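Local coordinates for putative peptidyl-arginine deiminase family protein (Campylobacter jejuni subsp. jejuni serotype O:2, PDB 6B10) that probably hydrolyses agmatine to N-carbamoylputrescine and ammonia, a step in the biosynthesis of putrescine, at residues Ile13-Glu18 with Trp87-Gly92; His207-Ala212 with Ser320-Cys325; Phe133-Lys138 with Gln326-Gly331. One frame throughout, in Å; residues are numbered along the deposited sequence.

Interaction 1 (Ile13-Glu18 with Trp87-Gly92); sequences IPEWSE and WIRDFG. With K (potassium ion), chain E.
Glu15 and Arg89 mark the nearest approach of two backbones that stay well apart, their CA atoms 12.4 Å from each other, with Glu15 inside the type I turn Pro14-Ser17 and Arg89 in the short, weakly bonded helix 88-91. The gap is spanned by these two side chains. Both set out toward the opposite segment, but the shapes differ: Glu15 continues extended beyond CG, whereas Arg89 bends twice, at chi2 (76°) and chi3 (50°), before presenting its guanidinium. Glu15 OE1 ends 3.4 Å from Arg89 NH1 and 3.9 Å from Arg89 CZ. The carboxylate and guanidinium planes are inclined at 34°, and the oxygen lies well out of the guanidinium plane, so no N-H is aimed at it. The pair is therefore a salt bridge of charges without a hydrogen bond.

The directed bonds of both groups go to other partners. Glu15 OE1 bonds His322 NE2, while OE2 meets Arg213 in a salt bridge and accepts from the backbone N of Phe275; Arg89 gives NE to His322 O and NH2 to Asn327 OD1. At the far end of helix 88-91, Phe91 O binds the potassium ion at 2.8 Å, in a site completed by a water, Asp106 OD1 and Phe107 O.

Near the centre of the chain, the pair and its partners thus join the loop before strand 19-25, helix 88-91 and the loop of His322, consistent with the pentein fold of guanidine-modifying enzymes. With stronger partners fixing both ends, the approach of Glu15 OE1 to Arg89 NH1 probably contributes through electrostatics, and two arginines, Arg89 and Arg213, would share in offsetting the carboxylate's charge in this partly buried setting.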
loop_
_atom_site.group_PDB
_atom_site.type_symbol
_atom_site.label_atom_id
_atom_site.label_comp_id
_atom_site.label_asym_id
_atom_site.label_seq_id
_atom_site.Cartn_x
_atom_site.Cartn_y
_atom_site.Cartn_z
ATOM N N ILE A 13 -3.010 12.129 -4.057
ATOM C CA ILE A 13 -4.214 11.655 -3.376
ATOM C C ILE A 13 -3.836 10.806 -2.172
ATOM O O ILE A 13 -3.129 9.808 -2.322
ATOM C CB ILE A 13 -5.101 10.812 -4.315
ATOM C CG1 ILE A 13 -5.467 11.606 -5.576
ATOM C CG2 ILE A 13 -6.378 10.380 -3.608
ATOM C CD1 ILE A 13 -6.132 10.774 -6.654
ATOM N N PRO A 14 -4.305 11.193 -0.971
ATOM C CA PRO A 14 -4.104 10.341 0.188
ATOM C C PRO A 14 -5.047 9.145 0.151
ATOM O O PRO A 14 -6.125 9.215 -0.452
ATOM C CB PRO A 14 -4.451 11.258 1.359
ATOM C CG PRO A 14 -5.467 12.189 0.807
ATOM C CD PRO A 14 -5.132 12.369 -0.654
ATOM N N GLU A 15 -4.657 8.065 0.824
ATOM C CA GLU A 15 -5.391 6.805 0.740
ATOM C C GLU A 15 -6.807 6.882 1.314
ATOM O O GLU A 15 -7.685 6.102 0.926
ATOM C CB GLU A 15 -4.607 5.701 1.435
ATOM C CG GLU A 15 -4.972 4.307 0.972
ATOM C CD GLU A 15 -3.881 3.322 1.318
ATOM O OE1 GLU A 15 -2.876 3.286 0.577
ATOM O OE2 GLU A 15 -4.016 2.627 2.350
ATOM N N TRP A 16 -7.037 7.820 2.225
ATOM C CA TRP A 16 -8.358 7.968 2.834
ATOM C C TRP A 16 -9.394 8.723 1.983
ATOM O O TRP A 16 -10.548 8.838 2.386
ATOM C CB TRP A 16 -8.247 8.595 4.228
ATOM C CG TRP A 16 -7.647 9.962 4.252
ATOM C CD1 TRP A 16 -8.283 11.140 3.999
ATOM C CD2 TRP A 16 -6.291 10.291 4.567
ATOM N NE1 TRP A 16 -7.402 12.185 4.131
ATOM C CE2 TRP A 16 -6.173 11.690 4.483
ATOM C CE3 TRP A 16 -5.161 9.534 4.906
ATOM C CZ2 TRP A 16 -4.968 12.354 4.725
ATOM C CZ3 TRP A 16 -3.972 10.190 5.153
ATOM C CH2 TRP A 16 -3.882 11.586 5.060
ATOM N N SER A 17 -8.999 9.232 0.818
ATOM C CA SER A 17 -9.964 9.808 -0.126
ATOM C C SER A 17 -10.889 8.711 -0.656
ATOM O O SER A 17 -10.524 7.522 -0.669
ATOM C CB SER A 17 -9.265 10.486 -1.301
ATOM O OG SER A 17 -8.439 11.537 -0.858
ATOM N N GLU A 18 -12.081 9.122 -1.084
ATOM C CA GLU A 18 -13.124 8.192 -1.500
ATOM C C GLU A 18 -12.667 7.355 -2.690
ATOM O O GLU A 18 -12.010 7.856 -3.602
ATOM C CB GLU A 18 -14.416 8.949 -1.843
ATOM C CG GLU A 18 -15.633 8.044 -1.993
ATOM C CD GLU A 18 -16.947 8.815 -2.083
ATOM O OE1 GLU A 18 -16.934 9.983 -2.521
ATOM O OE2 GLU A 18 -18.000 8.247 -1.724
ATOM N N TRP A 87 1.425 -9.137 -5.409
ATOM C CA TRP A 87 1.660 -7.875 -4.725
ATOM C C TRP A 87 1.378 -6.719 -5.671
ATOM O O TRP A 87 2.290 -6.103 -6.207
ATOM C CB TRP A 87 3.088 -7.822 -4.178
ATOM C CG TRP A 87 3.414 -8.981 -3.261
ATOM C CD1 TRP A 87 4.359 -9.944 -3.467
ATOM C CD2 TRP A 87 2.779 -9.304 -2.013
ATOM N NE1 TRP A 87 4.360 -10.838 -2.424
ATOM C CE2 TRP A 87 3.401 -10.470 -1.518
ATOM C CE3 TRP A 87 1.750 -8.721 -1.267
ATOM C CZ2 TRP A 87 3.029 -11.062 -0.308
ATOM C CZ3 TRP A 87 1.378 -9.314 -0.062
ATOM C CH2 TRP A 87 2.017 -10.471 0.402
ATOM N N ILE A 88 0.093 -6.439 -5.869
ATOM C CA ILE A 88 -0.340 -5.443 -6.853
ATOM C C ILE A 88 0.079 -4.011 -6.483
ATOM O O ILE A 88 0.271 -3.182 -7.370
ATOM C CB ILE A 88 -1.864 -5.533 -7.130
ATOM C CG1 ILE A 88 -2.258 -4.631 -8.308
ATOM C CG2 ILE A 88 -2.683 -5.165 -5.904
ATOM C CD1 ILE A 88 -3.628 -4.934 -8.878
ATOM N N ARG A 89 0.229 -3.724 -5.189
ATOM C CA ARG A 89 0.777 -2.437 -4.739
ATOM C C ARG A 89 2.134 -2.124 -5.403
ATOM O O ARG A 89 2.444 -0.961 -5.672
ATOM C CB ARG A 89 0.912 -2.434 -3.206
ATOM C CG ARG A 89 1.419 -1.136 -2.566
ATOM C CD ARG A 89 0.390 -0.017 -2.502
ATOM N NE ARG A 89 -0.888 -0.442 -1.930
ATOM C CZ ARG A 89 -1.959 0.344 -1.818
ATOM N NH1 ARG A 89 -1.905 1.611 -2.198
ATOM N NH2 ARG A 89 -3.087 -0.137 -1.311
ATOM N N ASP A 90 2.945 -3.151 -5.656
ATOM C CA ASP A 90 4.234 -2.960 -6.336
ATOM C C ASP A 90 4.075 -2.405 -7.748
ATOM O O ASP A 90 4.778 -1.468 -8.132
ATOM C CB ASP A 90 5.019 -4.278 -6.437
ATOM C CG ASP A 90 5.614 -4.725 -5.115
ATOM O OD1 ASP A 90 6.007 -3.862 -4.299
ATOM O OD2 ASP A 90 5.715 -5.953 -4.906
ATOM N N PHE A 91 3.167 -2.995 -8.523
ATOM C CA PHE A 91 3.075 -2.678 -9.952
ATOM C C PHE A 91 1.783 -1.991 -10.407
ATOM O O PHE A 91 1.751 -1.436 -11.503
ATOM C CB PHE A 91 3.349 -3.931 -10.810
ATOM C CG PHE A 91 2.330 -5.019 -10.653
ATOM C CD1 PHE A 91 1.143 -4.982 -11.362
ATOM C CD2 PHE A 91 2.571 -6.097 -9.810
ATOM C CE1 PHE A 91 0.202 -5.986 -11.222
ATOM C CE2 PHE A 91 1.636 -7.104 -9.664
ATOM C CZ PHE A 91 0.448 -7.049 -10.372
ATOM N N GLY A 92 0.735 -2.001 -9.589
ATOM C CA GLY A 92 -0.550 -1.402 -9.973
ATOM C C GLY A 92 -0.482 0.067 -10.371
ATOM O O GLY A 92 0.468 0.776 -10.037
HETATM K K K E . 3.783 -0.317 -13.119
HETATM O O HOH W 1 5.331 0.155 -10.592
#

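Interaction 2 (His207-Ala212 with Ser320-Cys325); sequences HIDTLA and SLHCSC
The His322 imidazole is met at its edge by Asp209: OD2 lies in the ring plane, just off ND1, while the aspartate carboxylate is turned 70° away from that plane. The bond is short and nearly straight, His322 ND1 donating to Asp209 OD2 at 2.6 Å with an N-H...O angle of 172°, and it uses the anti lone pair, the one directed away from OD1. Asp209 CG stands between its own backbone N and carbonyl carbon (chi1 73°), which swings the carboxylate across to the histidine; the CB of Asp209 then also comes to 3.5 Å from His322 ND1. Because NE2 bonds Glu15, the imidazole is held through both nitrogens and its rotation is fixed. Cys323 lies beside this pair, its SG at a packing distance of 4.1 Å from Asp209 OD2.

The loop carrying the aspartate is tied to itself. His207 O takes two donors from Thr210, OG1 at 2.8 Å and the backbone N at 3.1 Å, closing the 3-10 turn 208-210 whose middle residue is Asp209. Asn272 links the two loops from outside, giving ND2 to Asp209 O and accepting from Cys323 N.

This His-carboxylate hydrogen bond joins two loops of what is probably a pentein fold, the buried contact's centre about 5 Å from the centre of the chain. Residues 207-212 lead into strand 212-216; the histidine loop precedes strand 326-329. Behind it, Leu321 rests on strand 279-284 and on Phe47 of helix 37-52, Ser324 touches Tyr44 of the same helix, and Cys325 packs against Leu22 and Leu24 of strand 19-25.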
loop_
_atom_site.group_PDB
_atom_site.type_symbol
_atom_site.label_atom_id
_atom_site.label_comp_id
_atom_site.label_asym_id
_atom_site.label_seq_id
_atom_site.Cartn_x
_atom_site.Cartn_y
_atom_site.Cartn_z
ATOM N N HIS A 207 10.399 -0.668 1.620
ATOM C CA HIS A 207 9.143 0.071 1.436
ATOM C C HIS A 207 8.744 0.911 2.641
ATOM O O HIS A 207 8.699 0.416 3.763
ATOM C CB HIS A 207 7.996 -0.890 1.140
ATOM C CG HIS A 207 8.045 -1.512 -0.220
ATOM N ND1 HIS A 207 8.439 -0.821 -1.347
ATOM C CD2 HIS A 207 7.707 -2.754 -0.638
ATOM C CE1 HIS A 207 8.359 -1.618 -2.399
ATOM N NE2 HIS A 207 7.917 -2.796 -1.996
ATOM N N ILE A 208 8.411 2.174 2.386
ATOM C CA ILE A 208 7.942 3.078 3.421
ATOM C C ILE A 208 6.644 2.583 4.068
ATOM O O ILE A 208 6.401 2.866 5.247
ATOM C CB ILE A 208 7.748 4.517 2.876
ATOM C CG1 ILE A 208 7.751 5.544 4.018
ATOM C CG2 ILE A 208 6.469 4.643 2.061
ATOM C CD1 ILE A 208 9.114 5.747 4.644
ATOM N N ASP A 209 5.827 1.823 3.327
ATOM C CA ASP A 209 4.573 1.320 3.887
ATOM C C ASP A 209 4.751 0.163 4.885
ATOM O O ASP A 209 3.763 -0.375 5.374
ATOM C CB ASP A 209 3.550 0.981 2.786
ATOM C CG ASP A 209 3.887 -0.299 2.011
ATOM O OD1 ASP A 209 5.014 -0.815 2.128
ATOM O OD2 ASP A 209 3.003 -0.792 1.284
ATOM N N THR A 210 5.999 -0.212 5.193
ATOM C CA THR A 210 6.272 -1.120 6.308
ATOM C C THR A 210 6.711 -0.351 7.555
ATOM O O THR A 210 6.806 -0.928 8.631
ATOM C CB THR A 210 7.368 -2.155 5.974
ATOM O OG1 THR A 210 8.614 -1.488 5.787
ATOM C CG2 THR A 210 7.024 -2.940 4.709
ATOM N N LEU A 211 6.960 0.946 7.409
ATOM C CA LEU A 211 7.565 1.748 8.465
ATOM C C LEU A 211 6.703 2.892 8.971
ATOM O O LEU A 211 6.593 3.088 10.182
ATOM C CB LEU A 211 8.883 2.338 7.964
ATOM C CG LEU A 211 10.030 1.357 7.747
ATOM C CD1 LEU A 211 11.195 2.084 7.105
ATOM C CD2 LEU A 211 10.446 0.732 9.069
ATOM N N ALA A 212 6.130 3.667 8.049
ATOM C CA ALA A 212 5.459 4.919 8.409
ATOM C C ALA A 212 4.431 5.318 7.369
ATOM O O ALA A 212 4.668 5.157 6.175
ATOM C CB ALA A 212 6.483 6.036 8.578
ATOM N N SER A 320 2.214 -7.792 3.467
ATOM C CA SER A 320 1.031 -7.827 4.311
ATOM C C SER A 320 -0.115 -7.159 3.549
ATOM O O SER A 320 -0.044 -7.054 2.329
ATOM C CB SER A 320 1.335 -7.170 5.662
ATOM O OG SER A 320 0.258 -7.330 6.565
ATOM N N LEU A 321 -1.154 -6.713 4.251
ATOM C CA LEU A 321 -2.406 -6.289 3.611
ATOM C C LEU A 321 -2.215 -5.211 2.550
ATOM O O LEU A 321 -2.720 -5.360 1.440
ATOM C CB LEU A 321 -3.438 -5.818 4.645
ATOM C CG LEU A 321 -3.866 -6.806 5.744
ATOM C CD1 LEU A 321 -4.868 -6.146 6.676
ATOM C CD2 LEU A 321 -4.451 -8.095 5.170
ATOM N N HIS A 322 -1.487 -4.143 2.886
ATOM C CA HIS A 322 -1.302 -3.002 1.971
ATOM C C HIS A 322 -0.574 -3.417 0.693
ATOM O O HIS A 322 -0.921 -2.963 -0.390
ATOM C CB HIS A 322 -0.532 -1.865 2.661
ATOM C CG HIS A 322 -0.590 -0.552 1.938
ATOM N ND1 HIS A 322 0.521 0.032 1.369
ATOM C CD2 HIS A 322 -1.618 0.299 1.706
ATOM C CE1 HIS A 322 0.181 1.180 0.811
ATOM N NE2 HIS A 322 -1.114 1.366 1.000
ATOM N N CYS A 323 0.434 -4.276 0.831
ATOM C CA CYS A 323 1.206 -4.781 -0.313
ATOM C C CYS A 323 0.359 -5.580 -1.304
ATOM O O CYS A 323 0.659 -5.619 -2.492
ATOM C CB CYS A 323 2.362 -5.678 0.168
ATOM S SG CYS A 323 3.583 -4.868 1.224
ATOM N N SER A 324 -0.690 -6.225 -0.810
ATOM C CA SER A 324 -1.532 -7.090 -1.637
ATOM C C SER A 324 -2.690 -6.383 -2.350
ATOM O O SER A 324 -3.527 -7.049 -2.957
ATOM C CB SER A 324 -2.133 -8.185 -0.766
ATOM O OG SER A 324 -3.263 -7.682 -0.090
ATOM N N CYS A 325 -2.771 -5.059 -2.274
ATOM C CA CYS A 325 -3.899 -4.370 -2.877
ATOM C C CYS A 325 -3.526 -3.013 -3.438
ATOM O O CYS A 325 -2.449 -2.480 -3.164
ATOM C CB CYS A 325 -5.044 -4.247 -1.871
ATOM S SG CYS A 325 -4.702 -3.238 -0.403
#

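Interaction 3 (Phe133-Lys138 with Gln326-Gly331); sequences FKEELK and QNRFKG. With PO4 (phosphate ion), chain C.
Arg328, which reaches both Phe133 and Glu135, is the third residue of strand 326-329. Before it, Gln326 folds back so that its OE1 accepts from the backbone N of Asn327 at 2.9 Å, and Asn327 is anchored through its amide to Arg89 and Gln19.

Arg328 then extends from CG to NE and runs across the ring of Phe133, the two side chains pointing opposite ways. Its guanidinium lies flat on one face of that ring, the planes 13° apart, and Arg328 CZ is 3.6 Å from the Phe133 ring centroid and only 11° off the normal, which qualifies as cation-pi. Nearer the strand, Arg328 CD adds a CH-pi contact, 3.3 Å from Phe133 CZ. The outer edge of the guanidinium faces Glu135 end-on: Arg328 NH2 donates to Glu135 OE1 at 2.8 Å and NH1 to the same oxygen at 3.3 Å, the first bond being the straighter. The oxygen is close to the guanidinium plane, although the carboxylate is tilted from it by 42°. Glu135 OE2 is in a salt bridge with Arg333, so this carboxylate serves two arginines.

Past Arg328, Phe329 packs on Ile13 and Ser17, and Lys330 on Glu18.

An arene over the guanidinium face and a carboxylate at its edge together form a cation-pi stack and a salt bridge of two nitrogens to one oxygen, here joining the loop after helix 120-133 to strand 326-329, the edge strand antiparallel to 19-25.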
loop_
_atom_site.group_PDB
_atom_site.type_symbol
_atom_site.label_atom_id
_atom_site.label_comp_id
_atom_site.label_asym_id
_atom_site.label_seq_id
_atom_site.Cartn_x
_atom_site.Cartn_y
_atom_site.Cartn_z
ATOM N N PHE A 133 -11.764 -0.660 -17.666
ATOM C CA PHE A 133 -12.024 0.763 -17.420
ATOM C C PHE A 133 -12.168 1.565 -18.715
ATOM O O PHE A 133 -12.839 2.601 -18.722
ATOM C CB PHE A 133 -10.930 1.391 -16.547
ATOM C CG PHE A 133 -10.698 0.675 -15.239
ATOM C CD1 PHE A 133 -11.761 0.349 -14.406
ATOM C CD2 PHE A 133 -9.409 0.346 -14.833
ATOM C CE1 PHE A 133 -11.549 -0.302 -13.206
ATOM C CE2 PHE A 133 -9.191 -0.303 -13.628
ATOM C CZ PHE A 133 -10.262 -0.630 -12.815
ATOM N N LYS A 134 -11.542 1.090 -19.797
ATOM C CA LYS A 134 -11.581 1.765 -21.105
ATOM C C LYS A 134 -11.139 3.214 -20.952
ATOM O O LYS A 134 -11.903 4.158 -21.171
ATOM C CB LYS A 134 -12.973 1.659 -21.735
ATOM C CG LYS A 134 -13.349 0.228 -22.093
ATOM C CD LYS A 134 -14.830 0.087 -22.395
ATOM C CE LYS A 134 -15.230 -1.378 -22.491
ATOM N NZ LYS A 134 -16.706 -1.535 -22.613
ATOM N N GLU A 135 -9.877 3.362 -20.575
ATOM C CA GLU A 135 -9.350 4.613 -20.069
ATOM C C GLU A 135 -7.899 4.740 -20.506
ATOM O O GLU A 135 -7.219 3.733 -20.703
ATOM C CB GLU A 135 -9.463 4.601 -18.540
ATOM C CG GLU A 135 -9.118 5.903 -17.837
ATOM C CD GLU A 135 -9.242 5.796 -16.323
ATOM O OE1 GLU A 135 -10.236 5.205 -15.837
ATOM O OE2 GLU A 135 -8.349 6.311 -15.617
ATOM N N GLU A 136 -7.428 5.976 -20.662
ATOM C CA GLU A 136 -6.029 6.221 -21.024
ATOM C C GLU A 136 -5.150 5.912 -19.815
ATOM O O GLU A 136 -5.510 6.227 -18.685
ATOM C CB GLU A 136 -5.809 7.672 -21.475
ATOM C CG GLU A 136 -6.706 8.149 -22.620
ATOM C CD GLU A 136 -6.097 7.963 -24.001
ATOM O OE1 GLU A 136 -5.359 6.975 -24.217
ATOM O OE2 GLU A 136 -6.371 8.809 -24.881
ATOM N N LEU A 137 -4.011 5.279 -20.060
ATOM C CA LEU A 137 -3.090 4.894 -19.006
ATOM C C LEU A 137 -1.744 5.577 -19.251
ATOM O O LEU A 137 -0.937 5.094 -20.046
ATOM C CB LEU A 137 -2.935 3.371 -18.999
ATOM C CG LEU A 137 -2.024 2.751 -17.940
ATOM C CD1 LEU A 137 -2.597 2.950 -16.543
ATOM C CD2 LEU A 137 -1.806 1.274 -18.229
ATOM N N LYS A 138 -1.510 6.702 -18.576
ATOM C CA LYS A 138 -0.296 7.488 -18.799
ATOM C C LYS A 138 0.951 6.776 -18.288
ATOM O O LYS A 138 1.124 6.603 -17.082
ATOM C CB LYS A 138 -0.398 8.861 -18.134
ATOM C CG LYS A 138 0.716 9.816 -18.552
ATOM C CD LYS A 138 0.922 10.944 -17.551
ATOM C CE LYS A 138 -0.263 11.895 -17.487
ATOM N NZ LYS A 138 -0.388 12.742 -18.707
ATOM N N GLN A 326 -4.407 -2.480 -4.272
ATOM C CA GLN A 326 -4.233 -1.142 -4.811
ATOM C C GLN A 326 -5.583 -0.433 -4.816
ATOM O O GLN A 326 -6.625 -1.047 -5.043
ATOM C CB GLN A 326 -3.631 -1.204 -6.214
ATOM C CG GLN A 326 -3.355 0.148 -6.862
ATOM C CD GLN A 326 -2.411 1.023 -6.052
ATOM O OE1 GLN A 326 -2.801 1.596 -5.029
ATOM N NE2 GLN A 326 -1.168 1.140 -6.507
ATOM N N ASN A 327 -5.553 0.862 -4.547
ATOM C CA ASN A 327 -6.766 1.653 -4.473
ATOM C C ASN A 327 -7.004 2.345 -5.804
ATOM O O ASN A 327 -6.064 2.807 -6.442
ATOM C CB ASN A 327 -6.647 2.691 -3.344
ATOM C CG ASN A 327 -6.136 2.080 -2.055
ATOM O OD1 ASN A 327 -4.926 1.959 -1.848
ATOM N ND2 ASN A 327 -7.056 1.667 -1.192
ATOM N N ARG A 328 -8.263 2.399 -6.220
ATOM C CA ARG A 328 -8.662 3.164 -7.397
ATOM C C ARG A 328 -9.712 4.146 -6.913
ATOM O O ARG A 328 -10.755 3.749 -6.393
ATOM C CB ARG A 328 -9.214 2.246 -8.492
ATOM C CG ARG A 328 -9.794 2.990 -9.691
ATOM C CD ARG A 328 -10.071 2.056 -10.861
ATOM N NE ARG A 328 -10.986 2.676 -11.825
ATOM C CZ ARG A 328 -10.622 3.469 -12.834
ATOM N NH1 ARG A 328 -9.343 3.765 -13.053
ATOM N NH2 ARG A 328 -11.552 3.976 -13.635
ATOM N N PHE A 329 -9.420 5.433 -7.056
ATOM C CA PHE A 329 -10.225 6.457 -6.404
ATOM C C PHE A 329 -11.450 6.839 -7.219
ATOM O O PHE A 329 -11.507 6.597 -8.424
ATOM C CB PHE A 329 -9.355 7.664 -6.035
ATOM C CG PHE A 329 -8.326 7.327 -5.001
ATOM C CD1 PHE A 329 -8.621 7.434 -3.651
ATOM C CD2 PHE A 329 -7.092 6.807 -5.378
ATOM C CE1 PHE A 329 -7.695 7.069 -2.691
ATOM C CE2 PHE A 329 -6.157 6.446 -4.422
ATOM C CZ PHE A 329 -6.461 6.581 -3.076
ATOM N N LYS A 330 -12.432 7.400 -6.523
ATOM C CA LYS A 330 -13.705 7.800 -7.109
ATOM C C LYS A 330 -13.632 9.246 -7.592
ATOM O O LYS A 330 -13.080 10.109 -6.909
ATOM C CB LYS A 330 -14.818 7.667 -6.065
ATOM C CG LYS A 330 -16.237 7.881 -6.589
ATOM C CD LYS A 330 -17.199 8.117 -5.436
ATOM C CE LYS A 330 -18.607 8.452 -5.910
ATOM N NZ LYS A 330 -19.380 7.244 -6.304
ATOM N N GLY A 331 -14.198 9.505 -8.766
ATOM C CA GLY A 331 -14.293 10.865 -9.297
ATOM C C GLY A 331 -14.351 10.905 -10.805
ATOM O O GLY A 331 -14.329 9.865 -11.467
HETATM P P PO4 C . -1.900 15.130 -21.211
HETATM O O1 PO4 C . -0.455 15.546 -21.362
HETATM O O2 PO4 C . -2.229 14.074 -22.240
HETATM O O3 PO4 C . -2.794 16.333 -21.402
HETATM O O4 PO4 C . -2.116 14.562 -19.828
#

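How the interactions relate
Interaction 1 is the hub: its centre lies about 10 Å from that of interaction 2 and about 11 Å from that of interaction 3, while the centres of the latter two are about 21 Å apart. Arg89 and Glu15 reach both neighbours; further out, Glu18 O accepts from Lys330 N. Interactions 2 and 3 are joined through the chain itself, since 320-325 runs straight into 326-331. In sequence, interaction 1 closes first and interaction 2 is nested within the loop that interaction 3 closes. Together the three contacts tie residues 320-331, near the C-terminus, to early and middle parts of the chain, from the buried centre out to the surface near helix 120-133.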